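Local coordinates for GH127 beta-L-arabinofuranoside (Geobacillus stearothermophilus, PDB 4QK0), which probably hydrolyses beta-L-arabinofuranosidic linkages, releasing L-arabinose from arabinose-containing sugars, as a glycoside hydrolase of family GH127, at residues K378-N383 against P402-W407; N327-A332 against H395-V400; Y216-R221 against I254-Q259; A275-A280 against Q290-L295. All coordinates share one frame; numbering follows the deposited sequence.

Contact 1. Residues K378-N383 against P402-W407; sequences KFFYVN and PVRQKW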
# COMPACT_ATOMS: atom_id res chain seq x y z
N LYS A 378 26.99 -2.85 1.10
CA LYS A 378 25.60 -3.09 1.39
C LYS A 378 24.72 -2.95 0.14
O LYS A 378 25.08 -2.27 -0.82
CB LYS A 378 25.14 -2.14 2.50
CG LYS A 378 25.97 -2.37 3.76
CD LYS A 378 25.39 -1.81 5.04
CE LYS A 378 25.75 -0.34 5.20
NZ LYS A 378 25.80 0.00 6.65
N PHE A 379 23.54 -3.58 0.21
CA PHE A 379 22.63 -3.72 -0.92
C PHE A 379 21.17 -3.46 -0.57
O PHE A 379 20.74 -3.60 0.59
CB PHE A 379 22.76 -5.11 -1.48
CG PHE A 379 24.16 -5.48 -1.85
CD1 PHE A 379 25.04 -6.05 -0.88
CD2 PHE A 379 24.66 -5.23 -3.11
CE1 PHE A 379 26.36 -6.38 -1.19
CE2 PHE A 379 25.98 -5.60 -3.42
CZ PHE A 379 26.81 -6.17 -2.47
N PHE A 380 20.42 -3.06 -1.60
CA PHE A 380 18.97 -3.10 -1.59
C PHE A 380 18.47 -4.30 -2.40
O PHE A 380 19.01 -4.64 -3.47
CB PHE A 380 18.39 -1.87 -2.29
CG PHE A 380 18.30 -0.65 -1.46
CD1 PHE A 380 17.91 -0.71 -0.16
CD2 PHE A 380 18.62 0.55 -2.00
CE1 PHE A 380 17.87 0.45 0.59
CE2 PHE A 380 18.57 1.72 -1.26
CZ PHE A 380 18.18 1.67 0.04
N TYR A 381 17.41 -4.91 -1.90
CA TYR A 381 16.62 -5.85 -2.66
C TYR A 381 15.61 -5.01 -3.46
O TYR A 381 15.54 -5.09 -4.65
CB TYR A 381 15.99 -6.82 -1.70
CG TYR A 381 15.60 -8.15 -2.27
CD1 TYR A 381 14.37 -8.31 -2.86
CD2 TYR A 381 16.44 -9.25 -2.17
CE1 TYR A 381 13.95 -9.52 -3.39
CE2 TYR A 381 16.03 -10.48 -2.68
CZ TYR A 381 14.78 -10.60 -3.30
OH TYR A 381 14.30 -11.78 -3.85
N VAL A 382 14.94 -4.09 -2.77
CA VAL A 382 13.88 -3.23 -3.31
C VAL A 382 14.37 -1.85 -3.58
O VAL A 382 15.10 -1.29 -2.77
CB VAL A 382 12.77 -3.14 -2.26
CG1 VAL A 382 11.85 -1.99 -2.48
CG2 VAL A 382 12.05 -4.48 -2.19
N ASN A 383 14.00 -1.27 -4.73
CA ASN A 383 14.49 0.03 -5.11
C ASN A 383 13.35 1.04 -5.27
O ASN A 383 12.82 1.24 -6.38
CB ASN A 383 15.27 0.01 -6.42
CG ASN A 383 16.50 -0.82 -6.30
OD1 ASN A 383 16.43 -2.03 -6.49
ND2 ASN A 383 17.60 -0.22 -5.88
N PRO A 402 14.78 1.41 4.36
CA PRO A 402 15.25 2.78 4.16
C PRO A 402 16.75 2.92 4.06
O PRO A 402 17.23 3.96 3.65
CB PRO A 402 14.73 3.53 5.42
CG PRO A 402 14.54 2.47 6.44
CD PRO A 402 14.14 1.21 5.69
N VAL A 403 17.50 1.90 4.46
CA VAL A 403 18.92 1.86 4.20
C VAL A 403 19.35 0.50 3.68
O VAL A 403 18.64 -0.50 3.86
CB VAL A 403 19.74 2.17 5.48
CG1 VAL A 403 19.37 3.55 5.97
CG2 VAL A 403 19.54 1.13 6.59
N ARG A 404 20.51 0.46 3.02
CA ARG A 404 20.98 -0.75 2.40
C ARG A 404 21.53 -1.63 3.50
O ARG A 404 21.80 -1.14 4.57
CB ARG A 404 22.05 -0.44 1.33
CG ARG A 404 21.55 0.39 0.13
CD ARG A 404 22.51 0.35 -1.07
NE ARG A 404 22.04 1.18 -2.18
CZ ARG A 404 22.19 2.48 -2.25
NH1 ARG A 404 22.84 3.13 -1.31
NH2 ARG A 404 21.62 3.16 -3.22
N GLN A 405 21.65 -2.92 3.25
CA GLN A 405 22.13 -3.82 4.26
C GLN A 405 22.82 -5.03 3.63
O GLN A 405 22.92 -5.13 2.39
CB GLN A 405 20.96 -4.30 5.10
CG GLN A 405 19.87 -4.96 4.28
CD GLN A 405 18.62 -5.33 5.08
OE1 GLN A 405 17.95 -4.47 5.69
NE2 GLN A 405 18.27 -6.61 5.04
N LYS A 406 23.31 -5.95 4.44
CA LYS A 406 23.62 -7.30 3.93
C LYS A 406 22.39 -8.21 3.98
O LYS A 406 21.48 -8.02 4.81
CB LYS A 406 24.78 -7.93 4.66
CG LYS A 406 26.09 -7.29 4.29
CD LYS A 406 26.41 -6.10 5.19
CE LYS A 406 27.55 -6.45 6.17
NZ LYS A 406 27.67 -5.55 7.36
N TRP A 407 22.38 -9.20 3.09
CA TRP A 407 21.28 -10.17 2.96
C TRP A 407 21.78 -11.60 3.10
O TRP A 407 23.00 -11.89 3.03
CB TRP A 407 20.55 -9.98 1.62
CG TRP A 407 20.02 -8.59 1.45
CD1 TRP A 407 20.71 -7.49 1.01
CD2 TRP A 407 18.70 -8.13 1.78
NE1 TRP A 407 19.90 -6.38 1.04
CE2 TRP A 407 18.66 -6.74 1.50
CE3 TRP A 407 17.55 -8.76 2.27
CZ2 TRP A 407 17.51 -5.96 1.69
CZ3 TRP A 407 16.39 -7.99 2.46
CH2 TRP A 407 16.39 -6.60 2.17
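F379 O is the best-held polar atom of this contact, and two N-H groups grip it. The backbone N of Q405 donates to F379 O at 2.9 Å. The indole NE1 of W407 donates to the same F379 O, also at 2.9 Å. Both bonds are nearly straight at the hydrogen. NE1 stands well above the carbonyl plane, while F379 O lies close to the plane of the indole. In return, F379 N donates to Q405 O at 2.7 Å. The two backbone bonds make F379 and Q405 a single antiparallel hydrogen-bonded bridge between two otherwise irregular loops of the catalytic domain.

Y381 CB rests over one face of the W407 ring, 3.8 Å from W407 CZ2. On the opposite face stands Q405 NE2, so the indole lies between the two; it is poorly ordered. R404 CG lies over the centre of the F380 ring, 3.4 Å from the centroid, as a CH-pi contact. The extended arginine crosses F380 at about a right angle. Its guanidinium is tilted 48° from the ring and meets F380 CE2 with one face. The charged end is spent elsewhere, in a salt bridge to D373 and hydrogen bonds to the carbonyls of S370 and W633. F379, Y381 and W407 pack on C413 of helix 413-422, while F379 and K406 reach V34 and Y37 of helix 22-42.

Contact 2. Residues N327-A332 against H395-V400; sequences NDTAYA and HDKRHV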
# COMPACT_ATOMS: atom_id res chain seq x y z
N ASN A 327 5.14 5.06 -6.36
CA ASN A 327 6.53 5.31 -6.03
C ASN A 327 6.96 4.81 -4.64
O ASN A 327 8.14 4.46 -4.42
CB ASN A 327 6.81 6.79 -6.20
CG ASN A 327 6.70 7.23 -7.66
OD1 ASN A 327 7.31 6.62 -8.52
ND2 ASN A 327 5.90 8.26 -7.95
N ASP A 328 6.02 4.80 -3.72
CA ASP A 328 6.29 4.58 -2.30
C ASP A 328 6.13 3.13 -1.99
O ASP A 328 6.81 2.60 -1.10
CB ASP A 328 5.40 5.46 -1.39
CG ASP A 328 3.90 5.34 -1.70
OD1 ASP A 328 3.51 4.80 -2.76
OD2 ASP A 328 3.09 5.83 -0.88
N THR A 329 5.28 2.43 -2.74
CA THR A 329 5.08 1.02 -2.57
C THR A 329 5.70 0.13 -3.71
O THR A 329 5.51 -1.09 -3.72
CB THR A 329 3.60 0.71 -2.53
OG1 THR A 329 2.95 1.30 -3.67
CG2 THR A 329 3.00 1.27 -1.27
N ALA A 330 6.49 0.74 -4.58
CA ALA A 330 7.21 0.04 -5.65
C ALA A 330 7.95 -1.14 -5.12
O ALA A 330 8.41 -1.13 -3.97
CB ALA A 330 8.20 0.97 -6.26
N TYR A 331 8.13 -2.17 -5.95
CA TYR A 331 9.06 -3.23 -5.57
C TYR A 331 10.37 -3.03 -6.32
O TYR A 331 11.43 -2.84 -5.70
CB TYR A 331 8.45 -4.57 -5.80
CG TYR A 331 9.06 -5.62 -4.92
CD1 TYR A 331 8.74 -5.72 -3.57
CD2 TYR A 331 9.95 -6.53 -5.44
CE1 TYR A 331 9.32 -6.71 -2.76
CE2 TYR A 331 10.51 -7.51 -4.66
CZ TYR A 331 10.22 -7.59 -3.32
OH TYR A 331 10.77 -8.62 -2.57
N ALA A 332 10.35 -3.05 -7.65
CA ALA A 332 11.54 -2.67 -8.46
C ALA A 332 12.82 -3.36 -7.97
O ALA A 332 13.82 -2.72 -7.67
CB ALA A 332 11.71 -1.20 -8.50
N HIS A 395 2.66 -1.95 7.20
CA HIS A 395 2.67 -3.28 6.62
C HIS A 395 2.80 -3.23 5.06
O HIS A 395 3.54 -4.02 4.46
CB HIS A 395 1.39 -3.96 6.99
CG HIS A 395 1.34 -5.42 6.70
ND1 HIS A 395 2.06 -6.36 7.41
CD2 HIS A 395 0.59 -6.13 5.83
CE1 HIS A 395 1.77 -7.57 6.98
NE2 HIS A 395 0.88 -7.47 6.01
N ASP A 396 2.11 -2.29 4.42
CA ASP A 396 2.18 -2.20 2.98
C ASP A 396 3.45 -1.55 2.49
O ASP A 396 3.63 -1.38 1.28
CB ASP A 396 0.91 -1.57 2.37
CG ASP A 396 0.70 -0.09 2.75
OD1 ASP A 396 1.63 0.51 3.28
OD2 ASP A 396 -0.44 0.45 2.48
N LYS A 397 4.37 -1.20 3.39
CA LYS A 397 5.69 -0.67 3.01
C LYS A 397 6.86 -1.35 3.67
O LYS A 397 7.97 -0.90 3.54
CB LYS A 397 5.79 0.80 3.26
CG LYS A 397 4.80 1.56 2.41
CD LYS A 397 4.94 3.05 2.55
CE LYS A 397 3.72 3.71 1.92
NZ LYS A 397 3.84 5.19 1.99
N ARG A 398 6.62 -2.48 4.32
CA ARG A 398 7.64 -3.10 5.13
C ARG A 398 8.70 -3.73 4.24
O ARG A 398 9.79 -3.98 4.70
CB ARG A 398 7.03 -4.17 6.04
CG ARG A 398 6.60 -5.47 5.33
CD ARG A 398 5.79 -6.35 6.28
NE ARG A 398 5.38 -7.62 5.71
CZ ARG A 398 4.38 -7.80 4.84
NH1 ARG A 398 3.62 -6.78 4.40
NH2 ARG A 398 4.13 -9.02 4.39
N HIS A 399 8.39 -4.00 2.98
CA HIS A 399 9.42 -4.45 1.97
C HIS A 399 10.38 -3.34 1.62
O HIS A 399 11.43 -3.58 1.07
CB HIS A 399 8.73 -4.92 0.69
CG HIS A 399 8.00 -3.84 -0.02
ND1 HIS A 399 6.76 -3.38 0.38
CD2 HIS A 399 8.32 -3.13 -1.12
CE1 HIS A 399 6.33 -2.46 -0.46
NE2 HIS A 399 7.26 -2.28 -1.38
N VAL A 400 10.01 -2.11 1.88
CA VAL A 400 10.90 -1.01 1.57
C VAL A 400 11.87 -0.77 2.74
O VAL A 400 11.45 -0.32 3.83
CB VAL A 400 10.13 0.26 1.28
CG1 VAL A 400 11.09 1.41 1.04
CG2 VAL A 400 9.23 0.07 0.06
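The imidazole of H399 points edge-on at the backbone of 327-332. Its CG sits between the backbone N and the carbonyl carbon (chi1 64°), which turns NE2 toward two carbonyls. H399 NE2 donates to A330 O at 3.1 Å and, weakly, to T329 O at 3.2 Å. A330 O lies in the imidazole plane, but NE2 stands above the A330 carbonyl plane. Two acceptors at this nitrogen would be expected to favour a proton on it.

The Y331 ring lies nearly parallel to the imidazole, with the planes at 28°. The rings are slid apart and barely overlap, so they touch mainly through Y331 CD1 and H399 CD2, 3.6 Å apart. The Y331 hydroxyl bonds to E317. Within its own segment, V400 CG2 sits above one face of the imidazole.

H399 and V400 lie in a type I beta turn from K397 to V400, closed by V400 N donating to K397 O. K397 is extended beyond CG and runs obliquely across T329 and D328. Its NZ forms a salt bridge with D328 OD2 at 3.0 Å, approaching from above the carboxylate plane. An alanine here would remove the ion pair and would probably leave D328 less firmly placed. T329 CG2 contacts D396 O at 3.7 Å. The contact borders the second subunit: H395 stacks on F315 of that subunit, and T329 packs on its R394.

Contact 3. Residues Y216-R221 against I254-Q259; sequences YFIDQR and IPVREQ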
# COMPACT_ATOMS: atom_id res chain seq x y z
N TYR A 216 11.63 -26.32 -26.58
CA TYR A 216 10.62 -27.17 -26.00
C TYR A 216 10.05 -26.53 -24.69
O TYR A 216 8.86 -26.51 -24.46
CB TYR A 216 11.13 -28.62 -25.68
CG TYR A 216 10.30 -29.19 -24.57
CD1 TYR A 216 9.02 -29.65 -24.80
CD2 TYR A 216 10.74 -29.13 -23.25
CE1 TYR A 216 8.24 -30.11 -23.75
CE2 TYR A 216 9.97 -29.59 -22.21
CZ TYR A 216 8.74 -30.04 -22.44
OH TYR A 216 7.97 -30.46 -21.36
N PHE A 217 10.94 -26.08 -23.81
CA PHE A 217 10.48 -25.55 -22.50
C PHE A 217 9.56 -24.31 -22.66
O PHE A 217 8.54 -24.19 -22.02
CB PHE A 217 11.70 -25.18 -21.65
CG PHE A 217 12.34 -26.35 -20.93
CD1 PHE A 217 11.61 -27.17 -20.11
CD2 PHE A 217 13.67 -26.60 -21.06
CE1 PHE A 217 12.21 -28.22 -19.42
CE2 PHE A 217 14.29 -27.62 -20.36
CZ PHE A 217 13.56 -28.44 -19.54
N ILE A 218 9.94 -23.44 -23.57
CA ILE A 218 9.15 -22.28 -23.92
C ILE A 218 7.81 -22.64 -24.59
O ILE A 218 6.78 -22.10 -24.20
CB ILE A 218 9.98 -21.33 -24.81
CG1 ILE A 218 11.14 -20.71 -24.01
CG2 ILE A 218 9.13 -20.25 -25.43
CD1 ILE A 218 10.72 -19.87 -22.83
N ASP A 219 7.82 -23.57 -25.54
CA ASP A 219 6.56 -23.92 -26.23
C ASP A 219 5.63 -24.70 -25.36
O ASP A 219 4.43 -24.64 -25.56
CB ASP A 219 6.78 -24.70 -27.56
CG ASP A 219 7.48 -23.88 -28.59
OD1 ASP A 219 7.38 -22.61 -28.56
OD2 ASP A 219 8.15 -24.49 -29.46
N GLN A 220 6.15 -25.39 -24.36
CA GLN A 220 5.29 -26.22 -23.52
C GLN A 220 4.59 -25.45 -22.38
O GLN A 220 3.54 -25.86 -21.90
CB GLN A 220 6.10 -27.32 -22.89
CG GLN A 220 5.23 -28.41 -22.30
CD GLN A 220 4.41 -29.16 -23.36
OE1 GLN A 220 4.79 -29.25 -24.51
NE2 GLN A 220 3.31 -29.72 -22.93
N ARG A 221 5.19 -24.34 -21.97
CA ARG A 221 4.68 -23.53 -20.87
C ARG A 221 3.29 -23.05 -21.13
O ARG A 221 2.99 -22.47 -22.19
CB ARG A 221 5.59 -22.35 -20.59
CG ARG A 221 5.53 -21.87 -19.17
CD ARG A 221 6.40 -20.65 -18.95
NE ARG A 221 6.53 -20.41 -17.51
CZ ARG A 221 7.36 -21.08 -16.70
NH1 ARG A 221 8.14 -22.04 -17.19
NH2 ARG A 221 7.42 -20.78 -15.40
N ILE A 254 -1.11 -19.27 -19.75
CA ILE A 254 -1.43 -19.50 -21.15
C ILE A 254 -0.12 -19.55 -21.94
O ILE A 254 0.90 -19.09 -21.46
CB ILE A 254 -2.29 -18.35 -21.75
CG1 ILE A 254 -1.52 -17.01 -21.70
CG2 ILE A 254 -3.62 -18.25 -21.05
CD1 ILE A 254 -2.38 -15.79 -22.01
N PRO A 255 -0.16 -20.04 -23.17
CA PRO A 255 1.07 -20.16 -23.89
C PRO A 255 1.71 -18.82 -24.16
O PRO A 255 1.02 -17.82 -24.28
CB PRO A 255 0.64 -20.89 -25.19
CG PRO A 255 -0.57 -21.70 -24.80
CD PRO A 255 -1.28 -20.77 -23.82
N VAL A 256 3.03 -18.82 -24.30
CA VAL A 256 3.74 -17.56 -24.32
C VAL A 256 3.33 -16.64 -25.46
O VAL A 256 3.26 -15.44 -25.25
CB VAL A 256 5.26 -17.70 -24.31
CG1 VAL A 256 5.69 -18.47 -23.08
CG2 VAL A 256 5.75 -18.38 -25.58
N ARG A 257 3.00 -17.21 -26.63
CA ARG A 257 2.58 -16.40 -27.76
C ARG A 257 1.22 -15.74 -27.54
O ARG A 257 0.91 -14.77 -28.19
CB ARG A 257 2.58 -17.20 -29.09
CG ARG A 257 3.96 -17.64 -29.55
CD ARG A 257 3.90 -18.74 -30.60
NE ARG A 257 5.23 -19.25 -30.98
CZ ARG A 257 5.90 -20.15 -30.29
NH1 ARG A 257 5.43 -20.60 -29.12
NH2 ARG A 257 7.09 -20.58 -30.71
N GLU A 258 0.42 -16.22 -26.60
CA GLU A 258 -0.83 -15.54 -26.31
C GLU A 258 -0.71 -14.51 -25.16
O GLU A 258 -1.68 -13.86 -24.82
CB GLU A 258 -1.87 -16.58 -25.92
CG GLU A 258 -2.13 -17.52 -27.08
CD GLU A 258 -2.94 -18.75 -26.69
OE1 GLU A 258 -2.64 -19.81 -27.29
OE2 GLU A 258 -3.87 -18.70 -25.83
N GLN A 259 0.47 -14.40 -24.54
CA GLN A 259 0.73 -13.41 -23.49
C GLN A 259 1.00 -12.05 -24.12
O GLN A 259 2.03 -11.82 -24.78
CB GLN A 259 1.88 -13.86 -22.56
CG GLN A 259 1.49 -15.08 -21.77
CD GLN A 259 2.56 -15.54 -20.79
OE1 GLN A 259 3.33 -14.72 -20.24
NE2 GLN A 259 2.64 -16.86 -20.58
O HOH W 1 4.30 -21.57 -24.30
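I218 overlaps V256 through one methyl each, with I218 CG2 and V256 CG2 3.9 Å apart and the side chains crossing at about a right angle. M272 and L288, from the two following helices, also touch V256.

Beside this apolar patch, R257 grips D219 end-on. NH1 and NH2 of R257 both bond to D219 OD1, at 2.9 Å and 3.0 Å. D219 OD1 lies in the guanidinium plane, but the nitrogens meet it from above the carboxylate plane, and the two planes are 46° apart. Q215 NE2 is a further donor to D219 OD1. The extended arginine also forms a salt bridge with D285 and bonds through NE to S287. A leucine here would remove the bonds to D219, D285 and S287 and would probably loosen the hold of 254-259 on the helix end.

One water joins the backbones. It lies 2.5 Å from I218 O and 2.6 Å from R221 O, within hydrogen-bonding distance of both, and accepts from V256 N at 3.0 Å. R221 O also faces P255 CA in a CA-H...O contact. R221 is where the chain leaves helical geometry, so the water lies at the C-terminal end of helix 208-220. The local motif is a water-bridged helix C-terminus met by the 3-10 turn 256-258. The surrounding helices 194-205, 266-283 and 286-302 fit the helical catalytic domain of the six-hairpin clan.

Contact 4. Residues A275-A280 against Q290-L295; sequences AMAGLA and QACQTL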
# COMPACT_ATOMS: atom_id res chain seq x y z
N ALA A 275 14.72 -15.49 -23.01
CA ALA A 275 14.77 -16.73 -23.74
C ALA A 275 13.92 -16.65 -25.05
O ALA A 275 14.38 -17.04 -26.12
CB ALA A 275 14.35 -17.89 -22.90
N MSE A 276 12.73 -16.11 -24.94
CA MSE A 276 11.87 -15.99 -26.09
C MSE A 276 12.51 -15.18 -27.18
O MSE A 276 12.42 -15.56 -28.34
CB MSE A 276 10.53 -15.36 -25.73
CG MSE A 276 9.73 -16.30 -24.83
SE MSE A 276 8.20 -15.28 -24.12
CE MSE A 276 7.30 -14.53 -25.69
N ALA A 277 13.17 -14.09 -26.83
CA ALA A 277 13.81 -13.22 -27.81
C ALA A 277 15.01 -13.88 -28.49
O ALA A 277 15.20 -13.74 -29.70
CB ALA A 277 14.23 -11.93 -27.18
N GLY A 278 15.81 -14.58 -27.70
CA GLY A 278 16.92 -15.39 -28.22
C GLY A 278 16.44 -16.48 -29.19
O GLY A 278 17.03 -16.64 -30.22
N LEU A 279 15.38 -17.19 -28.85
CA LEU A 279 14.82 -18.20 -29.71
C LEU A 279 14.18 -17.62 -30.98
O LEU A 279 14.40 -18.14 -32.05
CB LEU A 279 13.77 -19.00 -29.01
CG LEU A 279 14.28 -19.92 -27.91
CD1 LEU A 279 13.11 -20.34 -27.02
CD2 LEU A 279 15.00 -21.14 -28.49
N ALA A 280 13.45 -16.52 -30.87
CA ALA A 280 12.94 -15.87 -32.07
C ALA A 280 14.07 -15.54 -33.06
O ALA A 280 13.90 -15.67 -34.25
CB ALA A 280 12.19 -14.61 -31.72
N GLN A 290 7.11 -11.41 -32.71
CA GLN A 290 6.01 -10.48 -32.49
C GLN A 290 5.51 -10.52 -31.07
O GLN A 290 5.21 -9.49 -30.53
CB GLN A 290 4.84 -10.79 -33.41
CG GLN A 290 5.01 -10.08 -34.74
CD GLN A 290 4.09 -10.61 -35.81
OE1 GLN A 290 3.08 -11.26 -35.51
NE2 GLN A 290 4.44 -10.36 -37.07
N ALA A 291 5.45 -11.70 -30.47
CA ALA A 291 5.09 -11.82 -29.06
C ALA A 291 6.06 -11.03 -28.18
O ALA A 291 5.64 -10.26 -27.34
CB ALA A 291 5.05 -13.27 -28.63
N CYS A 292 7.35 -11.15 -28.46
CA CYS A 292 8.38 -10.41 -27.78
C CYS A 292 8.20 -8.94 -27.92
O CYS A 292 8.38 -8.23 -26.94
CB CYS A 292 9.78 -10.78 -28.25
SG CYS A 292 10.26 -12.46 -27.73
N GLN A 293 7.86 -8.47 -29.12
CA GLN A 293 7.75 -7.06 -29.37
C GLN A 293 6.55 -6.52 -28.63
O GLN A 293 6.61 -5.41 -28.14
CB GLN A 293 7.67 -6.72 -30.86
CG GLN A 293 9.02 -6.90 -31.55
CD GLN A 293 8.95 -6.92 -33.09
OE1 GLN A 293 8.03 -7.51 -33.69
NE2 GLN A 293 9.95 -6.33 -33.73
N THR A 294 5.47 -7.28 -28.57
CA THR A 294 4.25 -6.87 -27.92
C THR A 294 4.53 -6.78 -26.41
O THR A 294 4.12 -5.83 -25.78
CB THR A 294 3.15 -7.89 -28.20
OG1 THR A 294 2.86 -7.82 -29.60
CG2 THR A 294 1.87 -7.59 -27.43
N LEU A 295 5.26 -7.75 -25.88
CA LEU A 295 5.58 -7.74 -24.47
C LEU A 295 6.56 -6.64 -24.13
O LEU A 295 6.41 -5.99 -23.11
CB LEU A 295 6.10 -9.08 -24.03
CG LEU A 295 4.98 -10.14 -24.01
CD1 LEU A 295 5.54 -11.54 -24.09
CD2 LEU A 295 4.15 -10.02 -22.75
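The tight part of this contact lies around the sulfur of C292. SG is anti to its own carbonyl carbon (chi1 -70°) and points at the backbone of helix 266-283. C292 SG lies 3.5 Å from M276 CB and equally 3.5 Å from A277 N. No hydrogen bond crosses between the two segments. A277 CB is a little farther from C292 SG, at 4.0 Å. The small A277 is consistent with the close approach here, its CA 6.1 Å from the CA of C292.

M276, a selenomethionine in this crystal, fills the next place. Its chain bends at the last torsion (chi3 54°), which sends CE across to helix 286-302. There M276 CE touches L295 CD1 at 3.8 Å and A291 CB at 3.9 Å, crossing the leucine at about a right angle.

Helices 266-283 and 286-302 follow each other directly and form an alpha-alpha hairpin, in keeping with the six-hairpin clan of the catalytic domain. The short segments run roughly antiparallel, at 143°, with axes 9.4 Å apart. Helix 334-350 packs against the same seam, its M347 touching both A277 and C292.

A280 makes no close contact with 290-295; it packs instead on L288 and K289, earlier in helix 286-302, and on L350. The loose side is the outer face of 290-295. Q290 points away from 275-280 and is exposed to solvent. Q293 is partly exposed and bonds through NE2 to E351.

In the fold
All four contacts lie in the catalytic domain. Only contact 4 is buried throughout; it is apolar and joins two successive helices. Contact 3 adjoins it, with centres 11 Å apart: V256 and I218 pack on M276, and L279 meets I218. Its own chemistry is mixed, with a salt bridge and a water beside an apolar patch. Contacts 1 and 2 form a second pair, both between irregular loops and partly buried. They touch where N383 N probably bonds to Y331 O. Contact 1 relies on backbone pairing and ring faces, contact 2 on polar groups near the other subunit. Contacts 1 and 4 lie on opposite sides of the chain's centre.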